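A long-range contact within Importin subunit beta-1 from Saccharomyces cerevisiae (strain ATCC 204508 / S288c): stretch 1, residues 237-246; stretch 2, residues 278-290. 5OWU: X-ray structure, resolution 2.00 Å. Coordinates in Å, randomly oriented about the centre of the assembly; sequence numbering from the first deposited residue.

Stretch 1, residues 237-246: DIEVQAAAFG
Stretch 2 (278-290) PNDKVASMTVEFW

Two helices, 238-246 and 280-290, both continuing beyond the stretch, run side by side in the same direction, their axes 5° apart and 10.0 Å apart at closest approach. Phi/psi values are helical, mostly near -60/-45, with Ile238 at -73/-33 and Trp290 at -72/-30, and backbone hydrogen bonds follow the regular i to i+4 pattern. Register is set by Ile238 CA to Val282 CA at 7.4 Å and Phe245 CA to Met285 CA at 6.3 Å. Each helix is preceded by an extended N-cap residue with chi1 t: Asp237 (-77/133) accepts from Val240 N at OD2 (2.9 Å), and Asn279 (-88/120) uses OD1 to accept from Val282 N (3.2 Å) and, weakly, from Lys281 N (2.8 Å). No hydrogen bond crosses between the stretches; packing joins them, burying 461 Å² in total. Met285 (m, t, chi3 -150°) is the knob, pointing toward a hole formed by Ile238, Gln241, Ala242 and Phe245. Its slender, unbranched chain carries SD to 3.6 Å from Ala242 N and CE to 3.6 Å from Ile238 O; CE also lies 3.9 Å from Ala242 CB, so Met285 packs against both the methyl and the backbone of Ala242. Phe245, with chi1 off-well at -95° and chi2 -76°, turns one ring face to Met285 CB, 4.0 Å from the ring centroid in a CH-pi contact, while Met285 SD sits obliquely, 3.6 Å from Phe245 CD2. Thr286 CG2 lies 4.2 Å from Phe245 CZ, and Phe289 CB meets the ring edge 4.3 Å from Phe245 CE1. Thr286 OG1 (chi1 p) donates a hydrogen bond to Ala283 O (2.7 Å), satisfying its hydroxyl in a buried setting. Near the helix starts, Ile238 (t, t) extends CD1 to 3.6 Å from Lys281 CG and 4.1 Å from Val282 CG2. Lys281 (t, p, t, m) lays its aliphatic chain across the contact, bringing CE to 4.0 Å from Ala242 CB.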

# COMPACT_ATOMS: atom_id res chain seq x y z
N ASP A 237 2.48 -20.74 -27.04
CA ASP A 237 2.34 -19.29 -27.13
C ASP A 237 2.70 -18.64 -25.79
O ASP A 237 2.22 -19.06 -24.74
CB ASP A 237 0.93 -18.91 -27.53
CG ASP A 237 0.72 -17.42 -27.57
OD1 ASP A 237 1.00 -16.81 -28.62
OD2 ASP A 237 0.30 -16.85 -26.54
N ILE A 238 3.52 -17.59 -25.85
CA ILE A 238 4.10 -17.02 -24.64
C ILE A 238 3.06 -16.25 -23.84
O ILE A 238 3.14 -16.21 -22.60
CB ILE A 238 5.31 -16.14 -25.00
CG1 ILE A 238 6.06 -15.73 -23.73
CG2 ILE A 238 4.88 -14.91 -25.81
CD1 ILE A 238 7.34 -14.95 -23.98
N GLU A 239 2.09 -15.62 -24.50
CA GLU A 239 1.04 -14.91 -23.77
C GLU A 239 0.14 -15.89 -23.02
O GLU A 239 -0.28 -15.63 -21.89
CB GLU A 239 0.23 -14.05 -24.72
CG GLU A 239 0.96 -12.79 -25.17
CD GLU A 239 0.24 -12.06 -26.29
OE1 GLU A 239 -0.88 -11.54 -26.04
OE2 GLU A 239 0.78 -12.01 -27.41
N VAL A 240 -0.16 -17.04 -23.65
CA VAL A 240 -0.92 -18.08 -22.96
C VAL A 240 -0.17 -18.53 -21.72
O VAL A 240 -0.75 -18.65 -20.63
CB VAL A 240 -1.20 -19.25 -23.92
CG1 VAL A 240 -1.74 -20.48 -23.17
CG2 VAL A 240 -2.18 -18.83 -24.99
N GLN A 241 1.13 -18.79 -21.86
CA GLN A 241 1.95 -19.14 -20.70
C GLN A 241 1.84 -18.08 -19.62
O GLN A 241 1.60 -18.39 -18.45
CB GLN A 241 3.41 -19.32 -21.12
CG GLN A 241 3.69 -20.56 -21.93
CD GLN A 241 5.16 -20.71 -22.28
OE1 GLN A 241 5.88 -19.72 -22.39
NE2 GLN A 241 5.62 -21.95 -22.43
N ALA A 242 2.02 -16.81 -19.98
CA ALA A 242 1.97 -15.74 -18.99
C ALA A 242 0.64 -15.75 -18.24
O ALA A 242 0.61 -15.68 -17.00
CB ALA A 242 2.20 -14.38 -19.67
N ALA A 243 -0.46 -15.87 -18.97
CA ALA A 243 -1.77 -15.93 -18.32
C ALA A 243 -1.87 -17.13 -17.38
O ALA A 243 -2.36 -17.02 -16.25
CB ALA A 243 -2.87 -15.98 -19.38
N ALA A 244 -1.40 -18.30 -17.84
CA ALA A 244 -1.50 -19.50 -17.03
C ALA A 244 -0.68 -19.37 -15.75
O ALA A 244 -1.11 -19.82 -14.68
CB ALA A 244 -1.06 -20.72 -17.84
N PHE A 245 0.50 -18.75 -15.84
CA PHE A 245 1.32 -18.53 -14.65
C PHE A 245 0.69 -17.51 -13.71
O PHE A 245 0.79 -17.65 -12.49
CB PHE A 245 2.73 -18.10 -15.05
CG PHE A 245 3.71 -19.24 -15.11
CD1 PHE A 245 4.23 -19.78 -13.95
CD2 PHE A 245 4.11 -19.77 -16.33
CE1 PHE A 245 5.13 -20.83 -14.00
CE2 PHE A 245 5.01 -20.83 -16.38
CZ PHE A 245 5.52 -21.36 -15.22
N GLY A 246 0.01 -16.49 -14.24
CA GLY A 246 -0.79 -15.63 -13.38
C GLY A 246 -1.80 -16.44 -12.58
O GLY A 246 -1.94 -16.27 -11.36
N PRO A 278 16.26 -19.22 -21.97
CA PRO A 278 16.93 -18.01 -22.47
C PRO A 278 15.98 -16.85 -22.73
O PRO A 278 16.45 -15.74 -23.01
CB PRO A 278 17.62 -18.48 -23.76
CG PRO A 278 16.83 -19.66 -24.20
CD PRO A 278 16.33 -20.32 -22.95
N ASN A 279 14.67 -17.07 -22.67
CA ASN A 279 13.69 -16.01 -22.84
C ASN A 279 13.42 -15.37 -21.48
O ASN A 279 12.97 -16.05 -20.55
CB ASN A 279 12.39 -16.56 -23.43
CG ASN A 279 11.38 -15.48 -23.71
OD1 ASN A 279 10.87 -14.84 -22.80
ND2 ASN A 279 11.05 -15.29 -24.99
N ASP A 280 13.68 -14.06 -21.37
CA ASP A 280 13.59 -13.39 -20.08
C ASP A 280 12.16 -13.38 -19.55
O ASP A 280 11.96 -13.42 -18.33
CB ASP A 280 14.12 -11.95 -20.18
CG ASP A 280 15.60 -11.89 -20.49
OD1 ASP A 280 16.29 -12.92 -20.36
OD2 ASP A 280 16.08 -10.80 -20.85
N LYS A 281 11.16 -13.33 -20.43
CA LYS A 281 9.77 -13.29 -19.98
C LYS A 281 9.36 -14.62 -19.35
O LYS A 281 8.74 -14.65 -18.28
CB LYS A 281 8.86 -12.93 -21.15
CG LYS A 281 7.35 -13.07 -20.90
CD LYS A 281 6.75 -11.80 -20.31
CE LYS A 281 5.23 -11.87 -20.30
NZ LYS A 281 4.65 -11.87 -21.67
N VAL A 282 9.70 -15.73 -20.00
CA VAL A 282 9.39 -17.06 -19.46
C VAL A 282 10.04 -17.23 -18.09
O VAL A 282 9.37 -17.52 -17.07
CB VAL A 282 9.85 -18.15 -20.44
CG1 VAL A 282 9.51 -19.54 -19.91
CG2 VAL A 282 9.23 -17.93 -21.83
N ALA A 283 11.36 -17.05 -18.05
CA ALA A 283 12.09 -17.16 -16.79
C ALA A 283 11.44 -16.28 -15.73
O ALA A 283 11.23 -16.72 -14.59
CB ALA A 283 13.55 -16.77 -17.00
N SER A 284 11.08 -15.05 -16.10
CA SER A 284 10.43 -14.15 -15.15
C SER A 284 9.16 -14.78 -14.59
O SER A 284 8.88 -14.64 -13.39
CB SER A 284 10.10 -12.81 -15.83
OG SER A 284 11.27 -12.08 -16.11
N MET A 285 8.39 -15.46 -15.44
CA MET A 285 7.19 -16.15 -14.96
C MET A 285 7.54 -17.12 -13.84
O MET A 285 6.89 -17.14 -12.77
CB MET A 285 6.51 -16.91 -16.09
CG MET A 285 6.01 -16.07 -17.23
SD MET A 285 5.31 -17.14 -18.51
CE MET A 285 5.63 -16.15 -19.97
N THR A 286 8.55 -17.97 -14.06
CA THR A 286 8.89 -18.95 -13.03
C THR A 286 9.35 -18.25 -11.76
O THR A 286 8.98 -18.65 -10.64
CB THR A 286 9.96 -19.92 -13.53
OG1 THR A 286 11.23 -19.26 -13.61
CG2 THR A 286 9.60 -20.48 -14.89
N VAL A 287 10.13 -17.18 -11.91
CA VAL A 287 10.59 -16.43 -10.75
C VAL A 287 9.40 -15.95 -9.93
O VAL A 287 9.36 -16.13 -8.71
CB VAL A 287 11.50 -15.27 -11.19
CG1 VAL A 287 11.85 -14.38 -10.00
CG2 VAL A 287 12.76 -15.81 -11.83
N GLU A 288 8.41 -15.34 -10.60
CA GLU A 288 7.26 -14.83 -9.87
C GLU A 288 6.54 -15.95 -9.14
O GLU A 288 6.04 -15.74 -8.02
CB GLU A 288 6.29 -14.12 -10.83
CG GLU A 288 4.99 -13.65 -10.17
CD GLU A 288 5.23 -12.71 -9.00
OE1 GLU A 288 6.29 -12.04 -8.97
OE2 GLU A 288 4.35 -12.62 -8.11
N PHE A 289 6.48 -17.13 -9.74
CA PHE A 289 5.88 -18.27 -9.04
C PHE A 289 6.61 -18.57 -7.73
O PHE A 289 5.98 -18.76 -6.67
CB PHE A 289 5.89 -19.49 -9.95
CG PHE A 289 5.20 -20.68 -9.36
CD1 PHE A 289 3.85 -20.65 -9.14
CD2 PHE A 289 5.91 -21.81 -9.01
CE1 PHE A 289 3.20 -21.73 -8.59
CE2 PHE A 289 5.26 -22.91 -8.46
CZ PHE A 289 3.90 -22.86 -8.25
N TRP A 290 7.94 -18.62 -7.77
CA TRP A 290 8.64 -18.97 -6.54
C TRP A 290 8.61 -17.83 -5.53
O TRP A 290 8.57 -18.09 -4.32
CB TRP A 290 10.07 -19.42 -6.87
CG TRP A 290 10.05 -20.84 -7.32
CD1 TRP A 290 10.04 -21.31 -8.60
CD2 TRP A 290 9.99 -21.99 -6.47
NE1 TRP A 290 9.99 -22.68 -8.60
CE2 TRP A 290 9.95 -23.13 -7.30
CE3 TRP A 290 9.96 -22.17 -5.08
CZ2 TRP A 290 9.90 -24.42 -6.80
CZ3 TRP A 290 9.90 -23.45 -4.58
CH2 TRP A 290 9.88 -24.56 -5.44